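Local atomic coordinates of lantibiotic dehydratase (Microbispora corallina, PDB entry 5EHK), a protein that probably dehydrates serine and threonine residues of the NAI-107 precursor peptide, using glutamyl-tRNA to activate them during lantibiotic biosynthesis. Residues A[406-411]-A[450-455]; A[585-590]-A[601-606]; A[817-822]-A[909-914]. All coordinates share one frame; numbering follows the deposited sequence.

Contact 1: residues A[406-411]-A[450-455]; sequences LRRYHE and AGPQEE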
loop_
_atom_site.group_PDB
_atom_site.type_symbol
_atom_site.label_atom_id
_atom_site.label_comp_id
_atom_site.label_asym_id
_atom_site.label_seq_id
_atom_site.Cartn_x
_atom_site.Cartn_y
_atom_site.Cartn_z
ATOM N N LEU A 406 -16.353 -0.722 0.729
ATOM C CA LEU A 406 -16.926 0.383 -0.010
ATOM C C LEU A 406 -16.401 1.666 0.527
ATOM O O LEU A 406 -16.961 2.717 0.237
ATOM C CB LEU A 406 -18.453 0.429 0.084
ATOM C CG LEU A 406 -19.380 -0.631 -0.506
ATOM C CD1 LEU A 406 -20.849 -0.177 -0.376
ATOM C CD2 LEU A 406 -19.027 -0.975 -1.966
ATOM N N ARG A 407 -15.364 1.617 1.350
ATOM C CA ARG A 407 -14.861 2.877 1.901
ATOM C C ARG A 407 -14.069 3.706 0.873
ATOM O O ARG A 407 -14.310 4.907 0.701
ATOM C CB ARG A 407 -14.084 2.644 3.190
ATOM C CG ARG A 407 -14.900 1.975 4.271
ATOM C CD ARG A 407 -15.673 2.956 5.152
ATOM N NE ARG A 407 -16.575 3.864 4.448
ATOM C CZ ARG A 407 -17.714 3.510 3.833
ATOM N NH1 ARG A 407 -18.093 2.233 3.757
ATOM N NH2 ARG A 407 -18.470 4.444 3.252
ATOM N N ARG A 408 -13.154 3.061 0.156
ATOM C CA ARG A 408 -12.435 3.757 -0.904
ATOM C C ARG A 408 -13.366 4.110 -2.076
ATOM O O ARG A 408 -13.201 5.142 -2.713
ATOM C CB ARG A 408 -11.219 2.951 -1.376
ATOM C CG ARG A 408 -10.126 2.754 -0.305
ATOM C CD ARG A 408 -9.075 1.733 -0.785
ATOM N NE ARG A 408 -8.410 2.267 -1.977
ATOM C CZ ARG A 408 -7.439 3.177 -1.941
ATOM N NH1 ARG A 408 -6.970 3.601 -0.771
ATOM N NH2 ARG A 408 -6.925 3.645 -3.068
ATOM N N TYR A 409 -14.337 3.248 -2.361
ATOM C CA TYR A 409 -15.325 3.503 -3.411
ATOM C C TYR A 409 -16.136 4.776 -3.129
ATOM O O TYR A 409 -16.333 5.621 -3.995
ATOM C CB TYR A 409 -16.262 2.317 -3.481
ATOM C CG TYR A 409 -16.967 2.119 -4.796
ATOM C CD1 TYR A 409 -16.274 1.714 -5.914
ATOM C CD2 TYR A 409 -18.332 2.285 -4.899
ATOM C CE1 TYR A 409 -16.916 1.501 -7.110
ATOM C CE2 TYR A 409 -18.984 2.060 -6.070
ATOM C CZ TYR A 409 -18.276 1.675 -7.188
ATOM O OH TYR A 409 -18.924 1.469 -8.393
ATOM N N HIS A 410 -16.588 4.900 -1.891
ATOM C CA HIS A 410 -17.288 6.086 -1.447
ATOM C C HIS A 410 -16.451 7.355 -1.652
ATOM O O HIS A 410 -16.963 8.376 -2.127
ATOM C CB HIS A 410 -17.666 5.914 0.020
ATOM C CG HIS A 410 -18.212 7.151 0.651
ATOM N ND1 HIS A 410 -17.722 7.655 1.836
ATOM C CD2 HIS A 410 -19.201 7.989 0.258
ATOM C CE1 HIS A 410 -18.383 8.759 2.142
ATOM N NE2 HIS A 410 -19.280 8.988 1.197
ATOM N N GLU A 411 -15.160 7.286 -1.334
ATOM C CA GLU A 411 -14.278 8.435 -1.532
ATOM C C GLU A 411 -14.171 8.727 -3.018
ATOM O O GLU A 411 -14.206 9.876 -3.435
ATOM C CB GLU A 411 -12.876 8.184 -0.986
ATOM C CG GLU A 411 -12.720 8.185 0.523
ATOM C CD GLU A 411 -11.294 7.783 0.948
ATOM O OE1 GLU A 411 -10.339 8.487 0.532
ATOM O OE2 GLU A 411 -11.127 6.744 1.650
ATOM N N ALA A 450 -6.816 -2.740 -4.901
ATOM C CA ALA A 450 -7.184 -2.646 -3.495
ATOM C C ALA A 450 -6.251 -1.661 -2.863
ATOM O O ALA A 450 -5.128 -1.500 -3.320
ATOM C CB ALA A 450 -7.057 -3.986 -2.821
ATOM N N GLY A 451 -6.710 -0.982 -1.829
ATOM C CA GLY A 451 -5.862 -0.060 -1.088
ATOM C C GLY A 451 -4.828 -0.752 -0.208
ATOM O O GLY A 451 -4.552 -1.941 -0.367
ATOM N N PRO A 452 -4.211 0.004 0.707
ATOM C CA PRO A 452 -3.332 -0.642 1.691
ATOM C C PRO A 452 -4.056 -1.772 2.435
ATOM O O PRO A 452 -5.205 -1.616 2.869
ATOM C CB PRO A 452 -2.992 0.504 2.661
ATOM C CG PRO A 452 -3.154 1.759 1.848
ATOM C CD PRO A 452 -4.281 1.470 0.888
ATOM N N GLN A 453 -3.385 -2.908 2.572
ATOM C CA GLN A 453 -3.931 -4.048 3.311
ATOM C C GLN A 453 -4.101 -3.649 4.787
ATOM O O GLN A 453 -3.505 -2.671 5.242
ATOM C CB GLN A 453 -2.991 -5.256 3.181
ATOM C CG GLN A 453 -3.487 -6.552 3.827
ATOM C CD GLN A 453 -4.699 -7.157 3.130
ATOM O OE1 GLN A 453 -5.845 -6.807 3.426
ATOM N NE2 GLN A 453 -4.450 -8.117 2.242
ATOM N N GLU A 454 -4.976 -4.327 5.518
ATOM C CA GLU A 454 -5.145 -3.987 6.927
ATOM C C GLU A 454 -4.170 -4.820 7.782
ATOM O O GLU A 454 -4.118 -6.052 7.663
ATOM C CB GLU A 454 -6.602 -4.177 7.360
ATOM C CG GLU A 454 -7.064 -3.179 8.423
ATOM C CD GLU A 454 -8.534 -3.363 8.833
ATOM O OE1 GLU A 454 -9.165 -4.386 8.468
ATOM O OE2 GLU A 454 -9.064 -2.470 9.527
ATOM N N GLU A 455 -3.382 -4.143 8.617
ATOM C CA GLU A 455 -2.480 -4.823 9.558
ATOM C C GLU A 455 -3.275 -5.562 10.635
ATOM O O GLU A 455 -4.236 -5.021 11.175
ATOM C CB GLU A 455 -1.550 -3.810 10.239
ATOM C CG GLU A 455 -0.279 -3.468 9.464
ATOM C CD GLU A 455 0.679 -2.582 10.269
ATOM O OE1 GLU A 455 1.591 -1.963 9.667
ATOM O OE2 GLU A 455 0.508 -2.493 11.508
#
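Pro452 turns its two ends to two different arginines: its carbonyl O accepts a hydrogen bond from Arg404 NH2, while its ring carbon CD lies 3.8 Å from NH1 of Arg408. The contact with Arg408 involves no hydrogen bond and consists of van der Waals contact of the guanidinium with Gly451 and with Pro452 CD. Gly451 CA sits over one face of that group, 3.4 Å above its plane and displaced toward the rim, with NE the nearest atom at 3.6 Å from CA. The methylene before it joins in, Arg408 CD being 3.7 Å from Gly451 N. Arg408 starts with CG beside the backbone N and bends at chi3 (63°), which turns the guanidinium out of line with the preceding carbons. Its side chain and the proline ring cross at about a right angle. Arg408 belongs to the first turn of helix 407-417, whereas 450-455 is part of the irregular connection between strand 423-424 and helix 460-471. On the helix, Tyr409 and His410 are buried and both touch Leu620 of strand 620-624; Arg408 itself is solvent-exposed. Farther along the loop, Glu454 makes long, weak ion pairs with Arg400 and Arg404, and Glu455 packs on Pro456 of the second subunit.

Contact 2: residues A[585-590]-A[601-606]; sequences TPSYSG and GRAQEI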
loop_
_atom_site.group_PDB
_atom_site.type_symbol
_atom_site.label_atom_id
_atom_site.label_comp_id
_atom_site.label_asym_id
_atom_site.label_seq_id
_atom_site.Cartn_x
_atom_site.Cartn_y
_atom_site.Cartn_z
ATOM N N THR A 585 -34.930 -18.840 -0.280
ATOM C CA THR A 585 -35.162 -18.064 0.916
ATOM C C THR A 585 -36.148 -16.958 0.641
ATOM O O THR A 585 -35.980 -16.210 -0.292
ATOM C CB THR A 585 -33.858 -17.452 1.349
ATOM O OG1 THR A 585 -33.412 -16.555 0.331
ATOM C CG2 THR A 585 -32.812 -18.542 1.530
ATOM N N PRO A 586 -37.193 -16.853 1.462
ATOM C CA PRO A 586 -38.295 -15.947 1.142
ATOM C C PRO A 586 -37.989 -14.482 1.412
ATOM O O PRO A 586 -37.160 -14.142 2.257
ATOM C CB PRO A 586 -39.419 -16.430 2.066
ATOM C CG PRO A 586 -38.714 -17.021 3.239
ATOM C CD PRO A 586 -37.408 -17.575 2.730
ATOM N N SER A 587 -38.712 -13.618 0.726
ATOM C CA SER A 587 -38.576 -12.200 0.914
ATOM C C SER A 587 -39.819 -11.688 1.631
ATOM O O SER A 587 -40.948 -12.014 1.230
ATOM C CB SER A 587 -38.430 -11.533 -0.449
ATOM O OG SER A 587 -38.770 -10.173 -0.404
ATOM N N TYR A 588 -39.609 -10.915 2.703
ATOM C CA TYR A 588 -40.693 -10.446 3.554
ATOM C C TYR A 588 -40.738 -8.933 3.666
ATOM O O TYR A 588 -41.615 -8.377 4.331
ATOM C CB TYR A 588 -40.600 -11.042 4.957
ATOM C CG TYR A 588 -40.808 -12.535 5.018
ATOM C CD1 TYR A 588 -41.972 -13.124 4.497
ATOM C CD2 TYR A 588 -39.855 -13.362 5.614
ATOM C CE1 TYR A 588 -42.164 -14.512 4.546
ATOM C CE2 TYR A 588 -40.042 -14.742 5.677
ATOM C CZ TYR A 588 -41.198 -15.315 5.146
ATOM O OH TYR A 588 -41.388 -16.682 5.218
ATOM N N SER A 589 -39.768 -8.250 3.080
ATOM C CA SER A 589 -39.889 -6.808 2.972
ATOM C C SER A 589 -41.013 -6.588 1.961
ATOM O O SER A 589 -41.463 -7.533 1.292
ATOM C CB SER A 589 -38.560 -6.208 2.494
ATOM O OG SER A 589 -37.469 -6.725 3.262
ATOM N N GLY A 590 -41.482 -5.366 1.808
ATOM C CA GLY A 590 -42.444 -5.146 0.736
ATOM C C GLY A 590 -42.003 -5.469 -0.698
ATOM O O GLY A 590 -42.839 -5.594 -1.599
ATOM N N GLY A 601 -43.557 -14.164 -8.201
ATOM C CA GLY A 601 -44.961 -13.912 -7.924
ATOM C C GLY A 601 -45.225 -13.518 -6.470
ATOM O O GLY A 601 -46.228 -12.879 -6.169
ATOM N N ARG A 602 -44.342 -13.921 -5.560
ATOM C CA ARG A 602 -44.535 -13.698 -4.120
ATOM C C ARG A 602 -44.085 -12.358 -3.589
ATOM O O ARG A 602 -44.109 -12.151 -2.386
ATOM C CB ARG A 602 -43.818 -14.771 -3.316
ATOM C CG ARG A 602 -44.220 -16.174 -3.676
ATOM C CD ARG A 602 -43.279 -17.160 -3.061
ATOM N NE ARG A 602 -43.462 -18.465 -3.672
ATOM C CZ ARG A 602 -44.248 -19.398 -3.164
ATOM N NH1 ARG A 602 -44.899 -19.158 -2.032
ATOM N NH2 ARG A 602 -44.383 -20.563 -3.780
ATOM N N ALA A 603 -43.594 -11.472 -4.447
ATOM C CA ALA A 603 -43.056 -10.198 -3.952
ATOM C C ALA A 603 -43.077 -9.128 -5.017
ATOM O O ALA A 603 -42.703 -9.386 -6.155
ATOM C CB ALA A 603 -41.633 -10.383 -3.413
ATOM N N GLN A 604 -43.530 -7.934 -4.664
ATOM C CA GLN A 604 -43.573 -6.847 -5.633
ATOM C C GLN A 604 -42.153 -6.466 -6.036
ATOM O O GLN A 604 -41.309 -6.140 -5.176
ATOM C CB GLN A 604 -44.306 -5.646 -5.061
ATOM C CG GLN A 604 -44.567 -4.559 -6.066
ATOM C CD GLN A 604 -45.381 -3.413 -5.491
ATOM O OE1 GLN A 604 -46.321 -3.621 -4.718
ATOM N NE2 GLN A 604 -45.027 -2.197 -5.869
ATOM N N GLU A 605 -41.886 -6.541 -7.336
ATOM C CA GLU A 605 -40.551 -6.302 -7.870
ATOM C C GLU A 605 -40.178 -4.826 -7.799
ATOM O O GLU A 605 -40.975 -3.967 -8.189
ATOM C CB GLU A 605 -40.479 -6.816 -9.313
ATOM C CG GLU A 605 -39.185 -6.526 -10.034
ATOM C CD GLU A 605 -38.036 -7.381 -9.561
ATOM O OE1 GLU A 605 -38.285 -8.514 -9.113
ATOM O OE2 GLU A 605 -36.879 -6.924 -9.632
ATOM N N ILE A 606 -38.993 -4.517 -7.259
ATOM C CA ILE A 606 -38.480 -3.148 -7.374
ATOM C C ILE A 606 -37.300 -3.137 -8.349
ATOM O O ILE A 606 -36.183 -3.517 -8.006
ATOM C CB ILE A 606 -38.219 -2.445 -5.993
ATOM C CG1 ILE A 606 -37.744 -1.000 -6.150
ATOM C CG2 ILE A 606 -37.281 -3.212 -5.135
ATOM C CD1 ILE A 606 -37.158 -0.475 -4.895
HETATM O O HOH W 1 -42.149 -13.712 -0.698
#
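The outermost strand of a seven-stranded mixed sheet, 604-605, and the loop that feeds its parallel neighbour 591-595 come together here. Both segments lie within the N-terminal lantibiotic dehydratase family region, and the short connection between the two strands contains no helix. The short edge strand is weakly bonded; Gln604 and Ile606 make backbone hydrogen bonds to the same residue, Arg592, as adjacent parallel strands do. Against the loop 585-590 the same segment makes no direct hydrogen bond and touches at two places. At the first, Ser587 and Ala603 point toward each other, and the Ala603 methyl CB stands 4.2 Å from Ser587 OG. That hydroxyl is engaged elsewhere. Chi1 of Ser587 (159°) sets OG roughly opposite the backbone N, and there it hydrogen-bonds OD2 of Asp569 on strand 566-572, on the far side of 591-595. The same carboxylate oxygen also takes the N-H of Ser589, so two groups of the loop are tied to one acceptor. At the second place, Gly590 O approaches the base of the Gln604 side chain, 3.8 Å from CB; beyond CG that side chain runs out extended, and its amide has no part in the touch. Both glycine and glutamine are solvent-exposed. Just before Ala603 a water bridges two carbonyls across the segments, donating one hydrogen to Ser587 O at 2.8 Å and the other to Arg602 O at 3.0 Å.

Contact 3: residues A[817-822]-A[909-914]; sequences GPWLYL and PEYERY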
loop_
_atom_site.group_PDB
_atom_site.type_symbol
_atom_site.label_atom_id
_atom_site.label_comp_id
_atom_site.label_asym_id
_atom_site.label_seq_id
_atom_site.Cartn_x
_atom_site.Cartn_y
_atom_site.Cartn_z
ATOM N N GLY A 817 -12.050 19.819 -31.332
ATOM C CA GLY A 817 -11.434 21.013 -30.783
ATOM C C GLY A 817 -12.131 22.354 -30.648
ATOM O O GLY A 817 -11.825 23.280 -31.390
ATOM N N PRO A 818 -13.040 22.492 -29.670
ATOM C CA PRO A 818 -13.255 23.878 -29.223
ATOM C C PRO A 818 -12.139 24.237 -28.227
ATOM O O PRO A 818 -11.594 25.341 -28.246
ATOM C CB PRO A 818 -14.621 23.823 -28.530
ATOM C CG PRO A 818 -14.749 22.420 -28.045
ATOM C CD PRO A 818 -13.905 21.530 -28.962
ATOM N N TRP A 819 -11.802 23.273 -27.376
ATOM C CA TRP A 819 -10.730 23.413 -26.406
ATOM C C TRP A 819 -9.448 22.652 -26.807
ATOM O O TRP A 819 -9.496 21.483 -27.210
ATOM C CB TRP A 819 -11.189 22.885 -25.043
ATOM C CG TRP A 819 -12.646 23.110 -24.700
ATOM C CD1 TRP A 819 -13.686 22.240 -24.916
ATOM C CD2 TRP A 819 -13.207 24.241 -24.013
ATOM N NE1 TRP A 819 -14.862 22.781 -24.448
ATOM C CE2 TRP A 819 -14.597 24.003 -23.881
ATOM C CE3 TRP A 819 -12.676 25.440 -23.512
ATOM C CZ2 TRP A 819 -15.457 24.920 -23.259
ATOM C CZ3 TRP A 819 -13.530 26.350 -22.896
ATOM C CH2 TRP A 819 -14.905 26.086 -22.780
ATOM N N LEU A 820 -8.310 23.326 -26.662
ATOM C CA LEU A 820 -7.007 22.685 -26.588
ATOM C C LEU A 820 -6.610 22.573 -25.106
ATOM O O LEU A 820 -6.486 23.598 -24.422
ATOM C CB LEU A 820 -6.019 23.567 -27.316
ATOM C CG LEU A 820 -4.677 23.016 -27.742
ATOM C CD1 LEU A 820 -4.872 21.670 -28.432
ATOM C CD2 LEU A 820 -4.047 24.025 -28.703
ATOM N N TYR A 821 -6.465 21.348 -24.588
ATOM C CA TYR A 821 -6.117 21.145 -23.166
ATOM C C TYR A 821 -4.784 20.405 -22.988
ATOM O O TYR A 821 -4.697 19.193 -23.209
ATOM C CB TYR A 821 -7.239 20.396 -22.466
ATOM C CG TYR A 821 -7.348 20.621 -20.981
ATOM C CD1 TYR A 821 -6.973 21.840 -20.409
ATOM C CD2 TYR A 821 -7.961 19.666 -20.153
ATOM C CE1 TYR A 821 -7.131 22.078 -19.026
ATOM C CE2 TYR A 821 -8.136 19.896 -18.780
ATOM C CZ TYR A 821 -7.721 21.104 -18.217
ATOM O OH TYR A 821 -7.881 21.338 -16.851
ATOM N N LEU A 822 -3.753 21.139 -22.581
ATOM C CA LEU A 822 -2.404 20.599 -22.442
ATOM C C LEU A 822 -2.084 20.145 -21.040
ATOM O O LEU A 822 -2.384 20.845 -20.073
ATOM C CB LEU A 822 -1.405 21.675 -22.804
ATOM C CG LEU A 822 -1.344 22.036 -24.270
ATOM C CD1 LEU A 822 -0.726 23.407 -24.386
ATOM C CD2 LEU A 822 -0.485 21.012 -24.956
ATOM N N PRO A 909 -15.598 20.903 -18.796
ATOM C CA PRO A 909 -15.898 22.073 -17.952
ATOM C C PRO A 909 -17.031 21.786 -16.972
ATOM O O PRO A 909 -18.062 21.243 -17.368
ATOM C CB PRO A 909 -16.361 23.128 -18.963
ATOM C CG PRO A 909 -16.929 22.329 -20.091
ATOM C CD PRO A 909 -16.077 21.086 -20.176
ATOM N N GLU A 910 -16.837 22.115 -15.704
ATOM C CA GLU A 910 -17.855 21.821 -14.705
ATOM C C GLU A 910 -18.605 23.092 -14.264
ATOM O O GLU A 910 -18.473 23.543 -13.123
ATOM C CB GLU A 910 -17.243 21.083 -13.512
ATOM C CG GLU A 910 -15.884 21.631 -13.059
ATOM C CD GLU A 910 -15.135 20.665 -12.148
ATOM O OE1 GLU A 910 -15.319 19.428 -12.291
ATOM O OE2 GLU A 910 -14.364 21.149 -11.283
ATOM N N TYR A 911 -19.373 23.681 -15.175
ATOM C CA TYR A 911 -20.029 24.953 -14.892
ATOM C C TYR A 911 -20.997 24.881 -13.724
ATOM O O TYR A 911 -21.272 25.894 -13.090
ATOM C CB TYR A 911 -20.732 25.456 -16.131
ATOM C CG TYR A 911 -19.756 25.821 -17.212
ATOM C CD1 TYR A 911 -18.632 26.591 -16.926
ATOM C CD2 TYR A 911 -19.929 25.369 -18.508
ATOM C CE1 TYR A 911 -17.740 26.923 -17.901
ATOM C CE2 TYR A 911 -19.027 25.684 -19.492
ATOM C CZ TYR A 911 -17.935 26.464 -19.190
ATOM O OH TYR A 911 -17.036 26.785 -20.195
ATOM N N GLU A 912 -21.503 23.688 -13.431
ATOM C CA GLU A 912 -22.397 23.502 -12.290
ATOM C C GLU A 912 -21.775 23.970 -10.956
ATOM O O GLU A 912 -22.469 24.565 -10.136
ATOM C CB GLU A 912 -22.963 22.068 -12.221
ATOM C CG GLU A 912 -21.921 20.942 -12.136
ATOM C CD GLU A 912 -21.290 20.587 -13.493
ATOM O OE1 GLU A 912 -21.777 21.092 -14.534
ATOM O OE2 GLU A 912 -20.305 19.806 -13.517
ATOM N N ARG A 913 -20.475 23.750 -10.755
ATOM C CA ARG A 913 -19.801 24.328 -9.587
ATOM C C ARG A 913 -19.843 25.864 -9.627
ATOM O O ARG A 913 -19.719 26.529 -8.591
ATOM C CB ARG A 913 -18.338 23.896 -9.486
ATOM C CG ARG A 913 -18.093 22.418 -9.278
ATOM C CD ARG A 913 -16.593 22.162 -9.181
ATOM N NE ARG A 913 -16.018 22.819 -8.007
ATOM C CZ ARG A 913 -15.739 22.192 -6.863
ATOM N NH1 ARG A 913 -15.948 20.886 -6.759
ATOM N NH2 ARG A 913 -15.223 22.859 -5.830
ATOM N N TYR A 914 -19.988 26.432 -10.820
ATOM C CA TYR A 914 -19.914 27.882 -10.963
ATOM C C TYR A 914 -21.213 28.517 -11.460
ATOM O O TYR A 914 -21.188 29.412 -12.309
ATOM C CB TYR A 914 -18.741 28.272 -11.867
ATOM C CG TYR A 914 -17.430 27.806 -11.307
ATOM C CD1 TYR A 914 -16.619 28.653 -10.569
ATOM C CD2 TYR A 914 -17.014 26.496 -11.495
ATOM C CE1 TYR A 914 -15.423 28.199 -10.052
ATOM C CE2 TYR A 914 -15.833 26.035 -10.987
ATOM C CZ TYR A 914 -15.042 26.879 -10.264
ATOM O OH TYR A 914 -13.858 26.396 -9.764
#
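Trp819 and Tyr911 reach toward each other from opposite directions, and the close part of the contact lies where they meet: CH2 at the far end of the indole is 3.4 Å from the phenolic OH of Tyr911. CZ2 of Trp819 is a little farther from the same oxygen, at 3.9 Å. This is a van der Waals approach; the hydroxyl makes its hydrogen bond to Glu924 OE2 on helix 920-942, which fixes where the phenol ends. Pro909 fills in beside them, more loosely toward the indole, with CG 4.3 Å from Trp819 CZ2, and more closely toward the phenol, with its CB 3.6 Å above one face of the Tyr911 ring. Chi1 of Tyr911 (-67°) places CG beside the backbone N, from where the ring extends back past the proline. The other side of the turn is looser: Glu910 and Glu912 are solvent-exposed and make no contact with the strand, and none of the three touching residues is fully buried. Trp819 also packs edge-to-face with Tyr907, as does Tyr821. Leu820 and Leu822 face the other way, onto helix 875-895. Strand 819-824 is an inner strand of a four-stranded antiparallel sheet in the C-terminal lantibiotic dehydratase region, between 864-872 and 902-905, with helix 875-895 against one face and the 3-10 turn 911-913 beside the other.

In the fold
Along the chain the three contacts follow one another in series, each closing before the next opens. Contacts 1 and 2 both fall in the N-terminal dehydratase family region and relate to one seven-stranded mixed sheet: helix 407-417 of contact 1 leads into strand 423-424 at one border, while contact 2 involves strand 604-605 at the other. Their centres are 33 Å apart, with nearest atoms about 17 Å apart. Contact 3 belongs to the C-terminal family region and a separate four-stranded antiparallel sheet, its centre 31 Å from that of contact 1 and 46 Å from that of contact 2. Contacts 1 and 2 thus tie loops to the surroundings of one sheet, and contact 3 ties a turn to another sheet.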